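Local coordinates for tryptophan decarboxylase 1 (Oryza sativa subsp. japonica, PDB 6KHO), which decarboxylates L-tryptophan to tryptamine and 5-hydroxy-L-tryptophan to serotonin, using pyridoxal 5'-phosphate as cofactor and working as a homodimer, at the interface of chains A and B. Residues are numbered along the deposited sequence; one frame, centred on the assembly and turned at random. Chains: chain A/B, Tryptophan decarboxylase 1.

Contact 1: the interface of chains A and B. Residues chain A 30, 34, 117-118, 121; chain B 41, 45, 113.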
ATOM      1  N   VAL A  30      -8.472   0.063 -24.843  1.00 26.53           N
ATOM      2  CA  VAL A  30      -9.032  -0.337 -23.556  1.00 30.48           C
ATOM      3  C   VAL A  30      -9.794  -1.648 -23.701  1.00 28.17           C
ATOM      4  O   VAL A  30      -9.589  -2.596 -22.937  1.00 27.42           O
ATOM      5  CB  VAL A  30      -9.919   0.780 -22.974  1.00 29.20           C
ATOM      6  CG1 VAL A  30     -10.729   0.251 -21.788  1.00 28.90           C
ATOM      7  CG2 VAL A  30      -9.058   1.957 -22.534  1.00 27.10           C
ATOM      8  N   LEU A  34      -7.892  -5.341 -22.488  1.00 25.46           N
ATOM      9  CA  LEU A  34      -8.543  -6.009 -21.360  1.00 26.36           C
ATOM     10  C   LEU A  34      -9.156  -7.345 -21.770  1.00 28.49           C
ATOM     11  O   LEU A  34      -9.143  -8.298 -20.979  1.00 27.00           O
ATOM     12  CB  LEU A  34      -9.595  -5.089 -20.728  1.00 25.88           C
ATOM     13  CG  LEU A  34      -8.999  -3.864 -20.017  1.00 29.86           C
ATOM     14  CD1 LEU A  34     -10.078  -3.060 -19.309  1.00 29.05           C
ATOM     15  CD2 LEU A  34      -7.906  -4.249 -19.005  1.00 28.00           C
ATOM     16  N   LEU A 117     -10.440  -4.470 -10.739  1.00 24.55           N
ATOM     17  CA  LEU A 117     -10.295  -3.965 -12.103  1.00 23.41           C
ATOM     18  C   LEU A 117     -11.042  -2.648 -12.286  1.00 25.25           C
ATOM     19  O   LEU A 117     -10.507  -1.687 -12.857  1.00 23.90           O
ATOM     20  CB  LEU A 117     -10.793  -5.022 -13.092  1.00 23.08           C
ATOM     21  CG  LEU A 117     -11.083  -4.654 -14.547  1.00 25.69           C
ATOM     22  CD1 LEU A 117      -9.842  -4.146 -15.261  1.00 23.24           C
ATOM     23  CD2 LEU A 117     -11.677  -5.873 -15.268  1.00 23.84           C
ATOM     24  N   ILE A 118     -12.279  -2.580 -11.800  1.00 22.49           N
ATOM     25  CA  ILE A 118     -13.045  -1.342 -11.925  1.00 24.61           C
ATOM     26  C   ILE A 118     -12.361  -0.210 -11.158  1.00 23.50           C
ATOM     27  O   ILE A 118     -12.243   0.916 -11.660  1.00 24.46           O
ATOM     28  CB  ILE A 118     -14.498  -1.583 -11.478  1.00 24.84           C
ATOM     29  CG1 ILE A 118     -15.177  -2.502 -12.510  1.00 28.49           C
ATOM     30  CG2 ILE A 118     -15.254  -0.263 -11.376  1.00 24.86           C
ATOM     31  CD1 ILE A 118     -16.529  -3.101 -12.083  1.00 28.04           C
ATOM     32  N   ALA A 121      -9.442   1.184 -13.078  1.00 24.47           N
ATOM     33  CA  ALA A 121      -9.757   1.967 -14.265  1.00 25.57           C
ATOM     34  C   ALA A 121     -10.271   3.355 -13.904  1.00 26.76           C
ATOM     35  O   ALA A 121      -9.904   4.349 -14.548  1.00 27.41           O
ATOM     36  CB  ALA A 121     -10.777   1.217 -15.122  1.00 27.37           C
TER
ATOM     37  N   ILE B  41     -16.211  -0.381 -17.856  1.00 22.82           N
ATOM     38  CA  ILE B  41     -15.054   0.503 -18.003  1.00 23.25           C
ATOM     39  C   ILE B  41     -15.078   1.208 -19.355  1.00 24.86           C
ATOM     40  O   ILE B  41     -14.830   2.419 -19.449  1.00 24.02           O
ATOM     41  CB  ILE B  41     -13.751  -0.294 -17.805  1.00 21.76           C
ATOM     42  CG1 ILE B  41     -13.580  -0.647 -16.319  1.00 23.99           C
ATOM     43  CG2 ILE B  41     -12.554   0.527 -18.296  1.00 23.49           C
ATOM     44  CD1 ILE B  41     -12.598  -1.784 -16.054  1.00 24.38           C
ATOM     45  N   TYR B  45     -15.284   5.431 -19.676  1.00 23.43           N
ATOM     46  CA  TYR B  45     -14.404   6.381 -20.353  1.00 25.11           C
ATOM     47  C   TYR B  45     -15.134   7.138 -21.457  1.00 25.03           C
ATOM     48  O   TYR B  45     -14.831   8.307 -21.714  1.00 25.09           O
ATOM     49  CB  TYR B  45     -13.180   5.669 -20.943  1.00 25.49           C
ATOM     50  CG  TYR B  45     -12.188   5.152 -19.898  1.00 26.28           C
ATOM     51  CD1 TYR B  45     -11.941   5.857 -18.716  1.00 23.21           C
ATOM     52  CD2 TYR B  45     -11.499   3.962 -20.108  1.00 28.79           C
ATOM     53  CE1 TYR B  45     -11.030   5.367 -17.761  1.00 23.46           C
ATOM     54  CE2 TYR B  45     -10.609   3.479 -19.183  1.00 25.45           C
ATOM     55  CZ  TYR B  45     -10.362   4.178 -18.026  1.00 24.04           C
ATOM     56  OH  TYR B  45      -9.461   3.652 -17.135  1.00 25.58           O
ATOM     57  N   ILE B 113      -3.743  -0.916 -16.657  1.00 24.32           N
ATOM     58  CA  ILE B 113      -4.951  -1.560 -16.139  1.00 24.64           C
ATOM     59  C   ILE B 113      -4.911  -3.056 -16.418  1.00 24.99           C
ATOM     60  O   ILE B 113      -5.207  -3.876 -15.539  1.00 26.10           O
ATOM     61  CB  ILE B 113      -6.207  -0.907 -16.745  1.00 23.95           C
ATOM     62  CG1 ILE B 113      -6.221   0.595 -16.432  1.00 26.80           C
ATOM     63  CG2 ILE B 113      -7.447  -1.616 -16.247  1.00 25.09           C
ATOM     64  CD1 ILE B 113      -7.186   1.414 -17.300  1.00 26.40           C
TER
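B:Ile41 drives its side chain against A:Ala121: CG1, CG2 and CD1 all lie against the alanine methyl CB, CG1 at 3.6 Å. CD1 continues to A:Leu117, 3.6 Å from its branch point CG, and also passes the backbone of A:Ile118. CG2 turns the other way and meets CG1 of A:Val30 at 3.9 Å, the two side chains crossing at about a right angle. A chi1 of -73° sets CG1 anti to the carbonyl carbon and CG2 anti to the backbone N, and the extended chi2 carries CD1 on to A:Leu117. A small residue suits A:Ala121's place because the isoleucine can press close to its helix. Beside it, B:Tyr45 donates its phenol OH to the backbone O of A:Ala121 at 2.7 Å; the donor sits well to the side of the C=O, at 110°, and 30° from the carbonyl plane. Both methyls of A:Val30 touch the CD2-CE2 side of that ring. Next to this group, CG2 of B:Ile113 touches both A:Leu117 CD1, at 3.6 Å, and A:Leu34 CD2, at 3.8 Å. The supporting scaffold is helical throughout: helices 27-47 and 110-122 of both chains bring these branched residues together. The patch is an apolar part of the homodimer interface, where the four helices pack, with the tyrosine bond adding a directional tie.

Contact 2: the interface of chains A and B. Residues chain A 108, 113, 335-336; chain B 120-121, 123.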
ATOM      1  N   ASN A 108      -9.282 -15.990  -3.516  1.00 29.11           N
ATOM      2  CA  ASN A 108      -9.670 -15.001  -4.511  1.00 29.15           C
ATOM      3  C   ASN A 108     -11.063 -15.336  -5.035  1.00 30.16           C
ATOM      4  O   ASN A 108     -11.613 -16.411  -4.767  1.00 28.81           O
ATOM      5  CB  ASN A 108      -8.630 -14.956  -5.652  1.00 28.70           C
ATOM      6  CG  ASN A 108      -8.460 -13.572  -6.247  1.00 30.94           C
ATOM      7  OD1 ASN A 108      -9.221 -12.646  -5.947  1.00 27.94           O
ATOM      8  ND2 ASN A 108      -7.450 -13.425  -7.107  1.00 29.39           N
ATOM      9  N   ILE A 113     -11.799  -9.698  -8.147  1.00 25.21           N
ATOM     10  CA  ILE A 113     -10.990  -9.294  -9.296  1.00 27.30           C
ATOM     11  C   ILE A 113     -11.735  -8.258 -10.132  1.00 25.60           C
ATOM     12  O   ILE A 113     -11.150  -7.260 -10.568  1.00 24.86           O
ATOM     13  CB  ILE A 113     -10.603 -10.522 -10.139  1.00 27.55           C
ATOM     14  CG1 ILE A 113      -9.732 -11.476  -9.314  1.00 26.72           C
ATOM     15  CG2 ILE A 113      -9.858 -10.079 -11.379  1.00 26.50           C
ATOM     16  CD1 ILE A 113      -9.697 -12.905  -9.883  1.00 27.13           C
ATOM     17  N   CYS A 335      -8.722 -10.354  -3.406  1.00 27.15           N
ATOM     18  CA  CYS A 335      -7.323 -10.345  -3.828  1.00 27.43           C
ATOM     19  C   CYS A 335      -6.534  -9.253  -3.096  1.00 32.32           C
ATOM     20  O   CYS A 335      -7.087  -8.237  -2.654  1.00 29.65           O
ATOM     21  CB  CYS A 335      -7.221 -10.139  -5.350  1.00 29.00           C
ATOM     22  SG  CYS A 335      -7.996  -8.595  -5.991  1.00 34.08           S
ATOM     23  N   LEU A 336      -5.218  -9.467  -2.977  1.00 27.83           N
ATOM     24  CA  LEU A 336      -4.352  -8.473  -2.342  1.00 31.03           C
ATOM     25  C   LEU A 336      -4.446  -7.132  -3.074  1.00 33.53           C
ATOM     26  O   LEU A 336      -4.694  -7.086  -4.282  1.00 32.64           O
ATOM     27  CB  LEU A 336      -2.900  -8.969  -2.337  1.00 33.65           C
ATOM     28  CG  LEU A 336      -2.467  -9.980  -1.261  1.00 34.22           C
ATOM     29  CD1 LEU A 336      -2.924 -11.406  -1.568  1.00 33.01           C
ATOM     30  CD2 LEU A 336      -0.950  -9.933  -1.087  1.00 35.71           C
TER
ATOM     31  N   SER B 120      -3.848  -9.199 -10.185  1.00 27.35           N
ATOM     32  CA  SER B 120      -4.915  -9.559  -9.250  1.00 28.76           C
ATOM     33  C   SER B 120      -5.386 -10.992  -9.453  1.00 31.04           C
ATOM     34  O   SER B 120      -5.806 -11.647  -8.491  1.00 28.64           O
ATOM     35  CB  SER B 120      -6.116  -8.618  -9.413  1.00 28.01           C
ATOM     36  OG  SER B 120      -5.760  -7.292  -9.066  1.00 35.44           O
ATOM     37  N   ALA B 121      -5.391 -11.474 -10.707  1.00 26.26           N
ATOM     38  CA  ALA B 121      -5.865 -12.831 -10.963  1.00 29.03           C
ATOM     39  C   ALA B 121      -4.830 -13.865 -10.533  1.00 26.86           C
ATOM     40  O   ALA B 121      -5.184 -14.905  -9.972  1.00 29.22           O
ATOM     41  CB  ALA B 121      -6.220 -13.004 -12.451  1.00 27.56           C
ATOM     42  N   ASN B 123      -2.486 -13.237  -8.285  1.00 30.58           N
ATOM     43  CA  ASN B 123      -2.619 -13.025  -6.839  1.00 28.89           C
ATOM     44  C   ASN B 123      -1.471 -13.666  -6.054  1.00 31.54           C
ATOM     45  O   ASN B 123      -1.679 -14.361  -5.060  1.00 31.71           O
ATOM     46  CB  ASN B 123      -3.976 -13.536  -6.350  1.00 27.46           C
ATOM     47  CG  ASN B 123      -4.430 -12.855  -5.063  1.00 29.86           C
ATOM     48  OD1 ASN B 123      -4.197 -11.666  -4.864  1.00 29.37           O
ATOM     49  ND2 ASN B 123      -5.093 -13.603  -4.202  1.00 28.16           N
TER
HETATM   50  O   HOH W   1      -6.310 -15.935  -7.857  1.00 40.51           O
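Chain A brings the loop at A:Asn108, the start of helix 110-122 and the loop at A:Cys335 and A:Leu336 against the C-terminal end of helix 110-122 of chain B and B:Asn123 just after it. The amide ND2 of A:Asn108 donates to the backbone O of B:Ser120 at 2.8 Å; that oxygen lies almost in the plane of the asparagine amide, and the donor in the carbonyl plane, but the bond is bent (137° at H). The same nitrogen is 2.9 Å from water 1, which is 2.6 Å from O of B:Ala121. An asparagine suits this place because its NH2 can meet one carbonyl directly and a second through a water. B:Asn123 answers with its OD1, which takes the backbone N of A:Leu336 at 3.1 Å on an in-plane lone pair. With CG anti to N (chi1 -156°), its amide reaches the loop, its plane 38° from that of A:Asn108. Asparagine also tolerates the left-handed backbone conformation this residue adopts just past the helix end. CB of A:Cys335 packs on the B:Asn123 amide and its SG lies 3.9 Å from CB of B:Ser120, while CD1 of A:Ile113 rests on CA of B:Ala121. The site clamps the helix end of one subunit to two loops of the other in the homodimer.

Contact 3: the interface of chains A and B. Residues chain A 23, 25, 30; chain B 45, 108, 110, 491-492.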
ATOM      1  N   GLN A  23      -3.079   8.368 -27.324  1.00 36.41           N
ATOM      2  CA  GLN A  23      -4.173   8.386 -26.352  1.00 38.29           C
ATOM      3  C   GLN A  23      -4.159   7.053 -25.619  1.00 35.43           C
ATOM      4  O   GLN A  23      -4.674   6.045 -26.135  1.00 35.34           O
ATOM      5  CB  GLN A  23      -5.521   8.640 -27.035  1.00 38.65           C
ATOM      6  CG  GLN A  23      -6.746   8.888 -26.100  1.00 41.06           C
ATOM      7  CD  GLN A  23      -6.410   9.425 -24.686  1.00 41.08           C
ATOM      8  OE1 GLN A  23      -6.409   8.658 -23.720  1.00 34.64           O
ATOM      9  NE2 GLN A  23      -6.178  10.752 -24.564  1.00 35.69           N
ATOM     10  N   LEU A  25      -5.793   5.853 -23.184  1.00 25.75           N
ATOM     11  CA  LEU A  25      -7.087   5.290 -22.807  1.00 27.38           C
ATOM     12  C   LEU A  25      -8.079   5.308 -23.973  1.00 33.95           C
ATOM     13  O   LEU A  25      -9.298   5.376 -23.766  1.00 28.57           O
ATOM     14  CB  LEU A  25      -7.662   6.019 -21.594  1.00 29.96           C
ATOM     15  CG  LEU A  25      -6.947   5.803 -20.251  1.00 28.10           C
ATOM     16  CD1 LEU A  25      -7.514   6.750 -19.157  1.00 25.71           C
ATOM     17  CD2 LEU A  25      -7.043   4.359 -19.779  1.00 25.03           C
ATOM     18  N   VAL A  30      -8.472   0.063 -24.843  1.00 26.53           N
ATOM     19  CA  VAL A  30      -9.032  -0.337 -23.556  1.00 30.48           C
ATOM     20  C   VAL A  30      -9.794  -1.648 -23.701  1.00 28.17           C
ATOM     21  O   VAL A  30      -9.589  -2.596 -22.937  1.00 27.42           O
ATOM     22  CB  VAL A  30      -9.919   0.780 -22.974  1.00 29.20           C
ATOM     23  CG1 VAL A  30     -10.729   0.251 -21.788  1.00 28.90           C
ATOM     24  CG2 VAL A  30      -9.058   1.957 -22.534  1.00 27.10           C
TER
ATOM     25  N   TYR B  45     -15.284   5.431 -19.676  1.00 23.43           N
ATOM     26  CA  TYR B  45     -14.404   6.381 -20.353  1.00 25.11           C
ATOM     27  C   TYR B  45     -15.134   7.138 -21.457  1.00 25.03           C
ATOM     28  O   TYR B  45     -14.831   8.307 -21.714  1.00 25.09           O
ATOM     29  CB  TYR B  45     -13.180   5.669 -20.943  1.00 25.49           C
ATOM     30  CG  TYR B  45     -12.188   5.152 -19.898  1.00 26.28           C
ATOM     31  CD1 TYR B  45     -11.941   5.857 -18.716  1.00 23.21           C
ATOM     32  CD2 TYR B  45     -11.499   3.962 -20.108  1.00 28.79           C
ATOM     33  CE1 TYR B  45     -11.030   5.367 -17.761  1.00 23.46           C
ATOM     34  CE2 TYR B  45     -10.609   3.479 -19.183  1.00 25.45           C
ATOM     35  CZ  TYR B  45     -10.362   4.178 -18.026  1.00 24.04           C
ATOM     36  OH  TYR B  45      -9.461   3.652 -17.135  1.00 25.58           O
ATOM     37  N   ASN B 108      -3.103   7.293 -16.502  1.00 24.28           N
ATOM     38  CA  ASN B 108      -3.436   5.874 -16.573  1.00 24.46           C
ATOM     39  C   ASN B 108      -3.319   5.417 -18.018  1.00 25.78           C
ATOM     40  O   ASN B 108      -3.186   6.235 -18.928  1.00 27.64           O
ATOM     41  CB  ASN B 108      -4.853   5.622 -16.030  1.00 23.90           C
ATOM     42  CG  ASN B 108      -5.022   4.242 -15.439  1.00 26.60           C
ATOM     43  OD1 ASN B 108      -4.104   3.403 -15.495  1.00 25.05           O
ATOM     44  ND2 ASN B 108      -6.204   3.991 -14.852  1.00 26.69           N
ATOM     45  N   ALA B 110      -4.255   1.756 -20.820  1.00 23.69           N
ATOM     46  CA  ALA B 110      -4.822   0.421 -20.972  1.00 25.70           C
ATOM     47  C   ALA B 110      -3.818  -0.656 -20.571  1.00 24.30           C
ATOM     48  O   ALA B 110      -4.202  -1.690 -20.018  1.00 24.69           O
ATOM     49  CB  ALA B 110      -5.298   0.213 -22.413  1.00 25.52           C
ATOM     50  N   SER B 491      -5.625  11.780 -18.224  1.00 28.14           N
ATOM     51  CA  SER B 491      -5.219  11.035 -19.418  1.00 27.84           C
ATOM     52  C   SER B 491      -6.141  11.260 -20.622  1.00 33.58           C
ATOM     53  O   SER B 491      -5.665  11.246 -21.768  1.00 33.25           O
ATOM     54  CB  SER B 491      -5.127   9.549 -19.095  1.00 30.44           C
ATOM     55  OG  SER B 491      -3.966   9.317 -18.325  1.00 36.50           O
ATOM     56  N   LEU B 492      -7.447  11.441 -20.405  1.00 26.63           N
ATOM     57  CA  LEU B 492      -8.368  11.701 -21.515  1.00 27.92           C
ATOM     58  C   LEU B 492      -8.350  13.151 -21.974  1.00 29.50           C
ATOM     59  O   LEU B 492      -9.007  13.487 -22.967  1.00 32.09           O
ATOM     60  CB  LEU B 492      -9.805  11.325 -21.116  1.00 27.32           C
ATOM     61  CG  LEU B 492     -10.058   9.852 -20.790  1.00 28.43           C
ATOM     62  CD1 LEU B 492     -11.442   9.673 -20.202  1.00 25.65           C
ATOM     63  CD2 LEU B 492      -9.918   9.018 -22.039  1.00 33.02           C
TER
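The N-terminal segment of chain A, leading into helix 27-47, lies across chain B, where helix 27-47, the start of helix 110-122 and the loop at B:Ser491 and B:Leu492 receive it. A:Leu25 is its main anchor: CD2 is 3.7 Å from CE2 of B:Tyr45, and CD1 stands 3.9 Å above the ring plane, toward its rim. The same CD1 touches CB of B:Ser491 at 3.7 Å, while CB of the leucine meets CD2 of B:Leu492. A branched leucine suits the spot because its forked end covers the ring with both methyls while CD1 also reaches the loop. A:Gln23 supplies the polar hold. Its NE2 donates to the backbone O of B:Ser491 at 2.9 Å, with the acceptor in the glutamine amide plane and the bond fairly straight at 160°. Its OE1 accepts the backbone N of A:Leu25 at 2.9 Å, a bend at chi2 (24°) folding the side chain back toward its own segment. With an alanine in place of A:Gln23, the O of B:Ser491 would probably lose this donor and the N of A:Leu25 its acceptor, making the segment less firmly placed. Behind the loop, OG of B:Ser491 takes the N of B:Asn108 at 2.9 Å and donates to that residue's O, bracing the receiving surface. Further along, CB of B:Ala110 packs on CA of A:Val30. The contact fastens the N-terminal arm of one subunit onto the other within the homodimer.

Contacts 1 and 3 adjoin, the centres of their C-alpha atoms about 9 Å apart, and they share A:Val30 and B:Tyr45, making the tyrosine a bridge between the helical core and the N-terminal arm. Contact 2 lies about 16 Å from contact 1 and 23 Å from contact 3. Helix 110-122 contributes to all three, and because the dimer is two-fold symmetric, positions 108, 113 and 121 recur with the chains exchanged. The centres of contacts 1 and 2 are about 25 and 29 Å from the proton donor A:Tyr359. A role in dimer assembly is likely for all three.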